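Local coordinates for periplasmic protein TorT (Vibrio parahaemolyticus, PDB 3O1I) that probably serves as a periplasmic binding protein that detects trimethylamine N-oxide and passes the signal to the sensor kinase TorS, at residues Met118-Gly123 with Tyr159-Asn164; Lys136-Leu141 with His168-Phe173. All blocks are in the same frame, centred on the assembly; numbering follows the deposited sequence.

Interaction 1 (Met118-Gly123 with Tyr159-Asn164)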
ATOM      1  N   MET D 118      33.181   1.054  21.130  1.00 70.07           N
ATOM      2  CA  MET D 118      32.631   1.979  20.146  1.00 66.56           C
ATOM      3  C   MET D 118      31.972   3.082  20.987  1.00 65.64           C
ATOM      4  O   MET D 118      32.090   4.274  20.698  1.00 63.62           O
ATOM      5  CB  MET D 118      31.601   1.271  19.273  1.00 63.69           C
ATOM      6  CG  MET D 118      32.177   0.195  18.377  1.00 59.51           C
ATOM      7  SD  MET D 118      32.967   0.869  16.904  1.00 57.01           S
ATOM      8  CE  MET D 118      31.604   1.720  16.106  1.00 60.67           C
ATOM      9  N   GLY D 119      31.289   2.657  22.044  1.00 65.14           N
ATOM     10  CA  GLY D 119      30.654   3.599  22.938  1.00 65.63           C
ATOM     11  C   GLY D 119      31.748   4.310  23.710  1.00 66.12           C
ATOM     12  O   GLY D 119      31.665   5.512  23.987  1.00 66.19           O
ATOM     13  N   TYR D 120      32.791   3.560  24.054  1.00 66.33           N
ATOM     14  CA  TYR D 120      33.916   4.127  24.784  1.00 65.36           C
ATOM     15  C   TYR D 120      34.578   5.179  23.906  1.00 64.28           C
ATOM     16  O   TYR D 120      34.775   6.318  24.318  1.00 62.00           O
ATOM     17  CB  TYR D 120      34.940   3.048  25.133  1.00 65.40           C
ATOM     18  CG  TYR D 120      35.938   3.500  26.179  1.00 67.24           C
ATOM     19  CD1 TYR D 120      35.677   3.326  27.541  1.00 67.01           C
ATOM     20  CD2 TYR D 120      37.125   4.151  25.809  1.00 66.97           C
ATOM     21  CE1 TYR D 120      36.567   3.789  28.508  1.00 66.75           C
ATOM     22  CE2 TYR D 120      38.018   4.616  26.769  1.00 66.76           C
ATOM     23  CZ  TYR D 120      37.731   4.432  28.115  1.00 67.28           C
ATOM     24  OH  TYR D 120      38.606   4.898  29.069  1.00 69.17           O
ATOM     25  N   GLU D 121      34.916   4.795  22.686  1.00 64.34           N
ATOM     26  CA  GLU D 121      35.542   5.734  21.779  1.00 66.99           C
ATOM     27  C   GLU D 121      34.730   7.012  21.637  1.00 67.18           C
ATOM     28  O   GLU D 121      35.289   8.085  21.420  1.00 67.26           O
ATOM     29  CB  GLU D 121      35.739   5.101  20.404  1.00 70.10           C
ATOM     30  CG  GLU D 121      37.178   4.691  20.106  1.00 75.40           C
ATOM     31  CD  GLU D 121      38.138   5.874  20.089  1.00 78.52           C
ATOM     32  OE1 GLU D 121      37.892   6.842  19.333  1.00 79.43           O
ATOM     33  OE2 GLU D 121      39.143   5.830  20.832  1.00 80.30           O
ATOM     34  N   ALA D 122      33.412   6.900  21.775  1.00 67.42           N
ATOM     35  CA  ALA D 122      32.528   8.053  21.640  1.00 67.08           C
ATOM     36  C   ALA D 122      32.508   8.918  22.892  1.00 67.00           C
ATOM     37  O   ALA D 122      32.551  10.149  22.810  1.00 64.79           O
ATOM     38  CB  ALA D 122      31.126   7.586  21.310  1.00 67.41           C
ATOM     39  N   GLY D 123      32.429   8.267  24.050  1.00 68.03           N
ATOM     40  CA  GLY D 123      32.421   8.989  25.308  1.00 69.46           C
ATOM     41  C   GLY D 123      33.778   9.623  25.576  1.00 71.11           C
ATOM     42  O   GLY D 123      33.874  10.710  26.155  1.00 71.37           O
ATOM     43  N   TYR D 159      29.313   4.791  28.874  1.00 79.86           N
ATOM     44  CA  TYR D 159      29.274   5.200  30.269  1.00 82.81           C
ATOM     45  C   TYR D 159      30.651   5.325  30.913  1.00 84.45           C
ATOM     46  O   TYR D 159      30.951   6.347  31.528  1.00 84.75           O
ATOM     47  CB  TYR D 159      28.392   4.243  31.076  1.00 83.57           C
ATOM     48  CG  TYR D 159      27.000   4.786  31.314  1.00 86.67           C
ATOM     49  CD1 TYR D 159      26.135   5.043  30.248  1.00 88.03           C
ATOM     50  CD2 TYR D 159      26.559   5.088  32.602  1.00 88.43           C
ATOM     51  CE1 TYR D 159      24.863   5.591  30.460  1.00 89.29           C
ATOM     52  CE2 TYR D 159      25.291   5.639  32.827  1.00 89.87           C
ATOM     53  CZ  TYR D 159      24.450   5.888  31.751  1.00 90.61           C
ATOM     54  OH  TYR D 159      23.204   6.434  31.972  1.00 91.44           O
ATOM     55  N   GLU D 160      31.490   4.303  30.765  1.00 86.60           N
ATOM     56  CA  GLU D 160      32.827   4.323  31.355  1.00 88.06           C
ATOM     57  C   GLU D 160      33.642   5.525  30.917  1.00 87.65           C
ATOM     58  O   GLU D 160      34.057   6.337  31.736  1.00 87.55           O
ATOM     59  CB  GLU D 160      33.598   3.053  30.995  1.00 91.05           C
ATOM     60  CG  GLU D 160      33.031   1.762  31.581  1.00 96.46           C
ATOM     61  CD  GLU D 160      32.810   1.825  33.089  1.00 99.13           C
ATOM     62  OE1 GLU D 160      33.577   2.530  33.785  1.00 99.64           O
ATOM     63  OE2 GLU D 160      31.874   1.151  33.576  1.00101.52           O
ATOM     64  N   ALA D 161      33.869   5.631  29.616  1.00 87.60           N
ATOM     65  CA  ALA D 161      34.645   6.729  29.061  1.00 88.25           C
ATOM     66  C   ALA D 161      34.121   8.117  29.431  1.00 89.53           C
ATOM     67  O   ALA D 161      34.829   9.107  29.268  1.00 90.93           O
ATOM     68  CB  ALA D 161      34.705   6.594  27.549  1.00 86.16           C
ATOM     69  N   ILE D 162      32.895   8.192  29.938  1.00 90.84           N
ATOM     70  CA  ILE D 162      32.283   9.478  30.279  1.00 91.44           C
ATOM     71  C   ILE D 162      32.122   9.743  31.774  1.00 92.42           C
ATOM     72  O   ILE D 162      31.906  10.885  32.176  1.00 92.73           O
ATOM     73  CB  ILE D 162      30.863   9.595  29.614  1.00 90.65           C
ATOM     74  CG1 ILE D 162      30.992   9.686  28.092  1.00 90.47           C
ATOM     75  CG2 ILE D 162      30.111  10.808  30.143  1.00 89.99           C
ATOM     76  CD1 ILE D 162      31.493  11.020  27.589  1.00 90.14           C
ATOM     77  N   LYS D 163      32.256   8.716  32.604  1.00 93.71           N
ATOM     78  CA  LYS D 163      32.016   8.900  34.035  1.00 95.24           C
ATOM     79  C   LYS D 163      32.778   9.970  34.806  1.00 95.78           C
ATOM     80  O   LYS D 163      32.154  10.831  35.433  1.00 96.34           O
ATOM     81  CB  LYS D 163      32.118   7.563  34.780  1.00 95.37           C
ATOM     82  CG  LYS D 163      33.505   7.063  35.111  1.00 95.44           C
ATOM     83  CD  LYS D 163      33.363   5.865  36.034  1.00 95.44           C
ATOM     84  CE  LYS D 163      34.692   5.324  36.497  1.00 95.77           C
ATOM     85  NZ  LYS D 163      34.478   4.156  37.393  1.00 96.10           N
ATOM     86  N   ASN D 164      34.105   9.937  34.780  1.00 95.57           N
ATOM     87  CA  ASN D 164      34.858  10.937  35.524  1.00 95.69           C
ATOM     88  C   ASN D 164      35.159  12.177  34.693  1.00 94.78           C
ATOM     89  O   ASN D 164      36.291  12.413  34.276  1.00 95.33           O
ATOM     90  CB  ASN D 164      36.151  10.331  36.080  1.00 97.69           C
ATOM     91  CG  ASN D 164      35.891   9.209  37.085  1.00 98.73           C
ATOM     92  OD1 ASN D 164      35.112   9.369  38.028  1.00 99.07           O
ATOM     93  ND2 ASN D 164      36.554   8.074  36.890  1.00 99.11           N
TER

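Interaction 2 (Lys136-Leu141 with His168-Phe173)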
ATOM      1  N   LYS D 136      29.655  21.775  33.342  1.00 80.28           N
ATOM      2  CA  LYS D 136      28.581  20.806  33.145  1.00 79.54           C
ATOM      3  C   LYS D 136      28.014  20.836  31.736  1.00 79.39           C
ATOM      4  O   LYS D 136      27.507  21.858  31.281  1.00 79.98           O
ATOM      5  CB  LYS D 136      27.447  21.044  34.140  1.00 79.84           C
ATOM      6  CG  LYS D 136      26.212  20.203  33.844  1.00 79.87           C
ATOM      7  CD  LYS D 136      25.266  20.133  35.030  1.00 80.05           C
ATOM      8  CE  LYS D 136      24.080  19.233  34.716  1.00 79.56           C
ATOM      9  NZ  LYS D 136      23.221  19.043  35.911  1.00 79.81           N
ATOM     10  N   THR D 137      28.095  19.701  31.050  1.00 78.62           N
ATOM     11  CA  THR D 137      27.601  19.593  29.686  1.00 77.68           C
ATOM     12  C   THR D 137      26.460  18.581  29.617  1.00 77.44           C
ATOM     13  O   THR D 137      26.664  17.391  29.852  1.00 78.04           O
ATOM     14  CB  THR D 137      28.740  19.152  28.734  1.00 77.29           C
ATOM     15  OG1 THR D 137      29.838  20.068  28.844  1.00 76.53           O
ATOM     16  CG2 THR D 137      28.264  19.125  27.292  1.00 76.95           C
ATOM     17  N   ASN D 138      25.257  19.056  29.303  1.00 77.38           N
ATOM     18  CA  ASN D 138      24.092  18.179  29.201  1.00 76.98           C
ATOM     19  C   ASN D 138      24.042  17.517  27.829  1.00 75.75           C
ATOM     20  O   ASN D 138      24.095  18.186  26.793  1.00 75.11           O
ATOM     21  CB  ASN D 138      22.801  18.961  29.465  1.00 78.25           C
ATOM     22  CG  ASN D 138      22.677  19.402  30.916  1.00 80.40           C
ATOM     23  OD1 ASN D 138      22.792  18.590  31.833  1.00 81.65           O
ATOM     24  ND2 ASN D 138      22.442  20.692  31.129  1.00 82.71           N
ATOM     25  N   ILE D 139      23.941  16.191  27.834  1.00 74.11           N
ATOM     26  CA  ILE D 139      23.923  15.420  26.599  1.00 72.76           C
ATOM     27  C   ILE D 139      22.665  14.542  26.487  1.00 70.08           C
ATOM     28  O   ILE D 139      22.048  14.184  27.496  1.00 68.28           O
ATOM     29  CB  ILE D 139      25.206  14.540  26.522  1.00 74.17           C
ATOM     30  CG1 ILE D 139      25.352  13.938  25.126  1.00 75.54           C
ATOM     31  CG2 ILE D 139      25.154  13.441  27.593  1.00 75.00           C
ATOM     32  CD1 ILE D 139      26.499  12.954  24.997  1.00 76.72           C
ATOM     33  N   ALA D 140      22.291  14.201  25.255  1.00 67.16           N
ATOM     34  CA  ALA D 140      21.109  13.375  25.005  1.00 65.61           C
ATOM     35  C   ALA D 140      21.462  12.075  24.294  1.00 63.57           C
ATOM     36  O   ALA D 140      22.079  12.101  23.237  1.00 63.43           O
ATOM     37  CB  ALA D 140      20.101  14.156  24.171  1.00 65.10           C
ATOM     38  N   LEU D 141      21.040  10.945  24.863  1.00 62.03           N
ATOM     39  CA  LEU D 141      21.328   9.626  24.293  1.00 61.15           C
ATOM     40  C   LEU D 141      20.246   9.014  23.410  1.00 59.27           C
ATOM     41  O   LEU D 141      19.187   8.666  23.893  1.00 58.29           O
ATOM     42  CB  LEU D 141      21.657   8.630  25.417  1.00 61.62           C
ATOM     43  CG  LEU D 141      23.100   8.582  25.935  1.00 61.16           C
ATOM     44  CD1 LEU D 141      23.183   7.734  27.205  1.00 60.48           C
ATOM     45  CD2 LEU D 141      23.991   8.008  24.847  1.00 59.19           C
ATOM     46  N   HIS D 168      26.917  15.430  31.703  1.00 80.22           N
ATOM     47  CA  HIS D 168      25.701  14.905  32.317  1.00 79.14           C
ATOM     48  C   HIS D 168      24.761  14.400  31.228  1.00 79.08           C
ATOM     49  O   HIS D 168      24.730  14.945  30.124  1.00 78.38           O
ATOM     50  CB  HIS D 168      24.994  16.007  33.115  1.00 78.81           C
ATOM     51  CG  HIS D 168      23.815  15.526  33.904  1.00 78.47           C
ATOM     52  ND1 HIS D 168      23.950  14.830  35.086  1.00 79.60           N
ATOM     53  CD2 HIS D 168      22.483  15.628  33.677  1.00 78.27           C
ATOM     54  CE1 HIS D 168      22.752  14.525  35.554  1.00 78.61           C
ATOM     55  NE2 HIS D 168      21.845  14.996  34.717  1.00 78.60           N
ATOM     56  N   ILE D 169      24.006  13.351  31.539  1.00 79.00           N
ATOM     57  CA  ILE D 169      23.040  12.807  30.591  1.00 78.10           C
ATOM     58  C   ILE D 169      21.669  13.337  31.013  1.00 78.45           C
ATOM     59  O   ILE D 169      21.199  13.053  32.120  1.00 77.70           O
ATOM     60  CB  ILE D 169      23.016  11.263  30.613  1.00 76.61           C
ATOM     61  CG1 ILE D 169      24.428  10.709  30.410  1.00 76.56           C
ATOM     62  CG2 ILE D 169      22.130  10.741  29.495  1.00 75.81           C
ATOM     63  CD1 ILE D 169      24.492   9.190  30.392  1.00 75.45           C
ATOM     64  N   VAL D 170      21.045  14.135  30.149  1.00 78.53           N
ATOM     65  CA  VAL D 170      19.733  14.691  30.456  1.00 78.33           C
ATOM     66  C   VAL D 170      18.756  13.534  30.502  1.00 78.14           C
ATOM     67  O   VAL D 170      17.913  13.451  31.394  1.00 78.37           O
ATOM     68  CB  VAL D 170      19.278  15.690  29.380  1.00 78.14           C
ATOM     69  CG1 VAL D 170      17.875  16.186  29.685  1.00 77.38           C
ATOM     70  CG2 VAL D 170      20.242  16.856  29.326  1.00 78.72           C
ATOM     71  N   ASP D 171      18.881  12.642  29.527  1.00 77.96           N
ATOM     72  CA  ASP D 171      18.035  11.467  29.453  1.00 78.10           C
ATOM     73  C   ASP D 171      18.428  10.615  28.253  1.00 76.62           C
ATOM     74  O   ASP D 171      19.395  10.911  27.547  1.00 75.40           O
ATOM     75  CB  ASP D 171      16.556  11.862  29.352  1.00 81.31           C
ATOM     76  CG  ASP D 171      15.645  10.937  30.167  1.00 83.84           C
ATOM     77  OD1 ASP D 171      14.407  11.045  30.030  1.00 84.66           O
ATOM     78  OD2 ASP D 171      16.166  10.108  30.953  1.00 83.31           O
ATOM     79  N   SER D 172      17.667   9.552  28.033  1.00 75.43           N
ATOM     80  CA  SER D 172      17.931   8.644  26.934  1.00 74.91           C
ATOM     81  C   SER D 172      16.612   8.162  26.335  1.00 74.07           C
ATOM     82  O   SER D 172      15.694   7.796  27.064  1.00 74.50           O
ATOM     83  CB  SER D 172      18.746   7.454  27.438  1.00 74.99           C
ATOM     84  OG  SER D 172      19.154   6.621  26.366  1.00 76.76           O
ATOM     85  N   PHE D 173      16.524   8.167  25.009  1.00 72.34           N
ATOM     86  CA  PHE D 173      15.317   7.725  24.332  1.00 71.62           C
ATOM     87  C   PHE D 173      15.574   6.521  23.445  1.00 70.67           C
ATOM     88  O   PHE D 173      16.424   6.547  22.561  1.00 69.20           O
ATOM     89  CB  PHE D 173      14.714   8.868  23.506  1.00 72.74           C
ATOM     90  CG  PHE D 173      14.397  10.086  24.316  1.00 74.26           C
ATOM     91  CD1 PHE D 173      15.320  11.118  24.435  1.00 74.28           C
ATOM     92  CD2 PHE D 173      13.218  10.158  25.046  1.00 74.43           C
ATOM     93  CE1 PHE D 173      15.074  12.201  25.268  1.00 73.56           C
ATOM     94  CE2 PHE D 173      12.965  11.240  25.882  1.00 74.33           C
ATOM     95  CZ  PHE D 173      13.897  12.260  25.995  1.00 73.85           C
TER

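Interaction 1 (Met118-Gly123 with Tyr159-Asn164)
G123 and A161 bring two helices together at a shallow angle, their segments running in nearly the same N-to-C direction with a crossing of -23° and axes 7.2 Å apart at closest approach. The CA atoms of G123 and A161 lie 4.9 Å apart, a separation made possible because neither residue puts more than a methyl group between the backbones.

No hydrogen bond links the segments; the contact is carried by carbon packed on carbon and on backbone. Its most specific element is a CH-pi interaction, in which the methyl of A161 sits over the centre of the Y120 ring, with CB 3.4 Å from the ring centroid and only 12° off the ring normal. The ring reaches this place because CG of Y120 stands anti to its backbone N (chi1 -165°), while CB of A161 is directed toward the other helix. E160 adds a contact of another kind: its CB lies near the ring plane, at the edge, 3.9 Å from CE1 of Y120, before its chain bends at chi2 and leads away. On the more buried flank, I162 CG1 lies against CA of G123.

Around this core, W117 meets the Y120 ring at an incline, and I162 also packs on L126 and I167. Such small-residue packing joins helices 116-127 and 152-163 as neighbours in the alpha-beta-alpha lobe characteristic of type I periplasmic binding proteins and the LacI family.

Interaction 2 (Lys136-Leu141 with His168-Phe173)
Parallel beta pairing joins N138 and I139 to H168 and I169, where strand 137-142 lies beside strand 167-172, which ends the four-stranded parallel sheet within the chain. The backbone bonds start with H168 N to T137 O at 2.7 Å. H168 O then receives I139 N, and I139 O receives V170 N, so the two strands take turns as donor and acceptor.

Between the I139-I169 and L141-S172 pairs the register slips by one residue. V170 has helical backbone angles (phi -66°, psi -44°), and its extra residue makes a beta bulge in the outer strand. Pairing then resumes with L141 N to D171 O at 3.1 Å. The two strands and helix 152-163 form a right-handed beta-alpha-beta crossover, the repeating unit of this Rossmann-like lobe.

L141 O closes the segment as a double acceptor. F173 N approaches almost in line with the carbonyl at 2.9 Å, whereas S172 OG, anti to its own backbone N (chi1 -173°), donates from above the carbonyl plane at 3.2 Å.

The two faces differ. On that of I139, I169 and L141, which helix 152-163 covers, CD1 of L141 meets CD1 of I169 at 3.7 Å with the side chains crossing at a slant, while CG2 of I139 lies 4.0 Å from CG1 of I169. N138, on the other face, has its CB against CG2 of V170, whose own CB leaves the backbone to the side of the strand; the two side chains are roughly perpendicular. At the exposed start of the pairing, K136 stretches out beside H168, both pointing the same way, and CE of K136 lies 3.7 Å from CB of H168 with NZ over one face of the imidazole, displaced toward its rim.

Overall arrangement
Helix 152-163 links the two contacts: it is one partner in interaction 1, packed against helix 116-127, and the connection between the strands of interaction 2, so the segments alternate along the chain. Their centres lie about 13 Å apart, and they meet at Y159, whose OH touches CD1 of I169 at 3.4 Å. Both are partly buried, but in different ways. Between the helices there is no hydrogen bond, and small residues, an aromatic face and an isoleucine do the work. Between the strands the backbone bonds dominate, with an apolar face turned to the helix and a polar, more exposed fringe at the sheet's edge. They sit in adjacent layers of one lobe, helix on helix and strand in sheet.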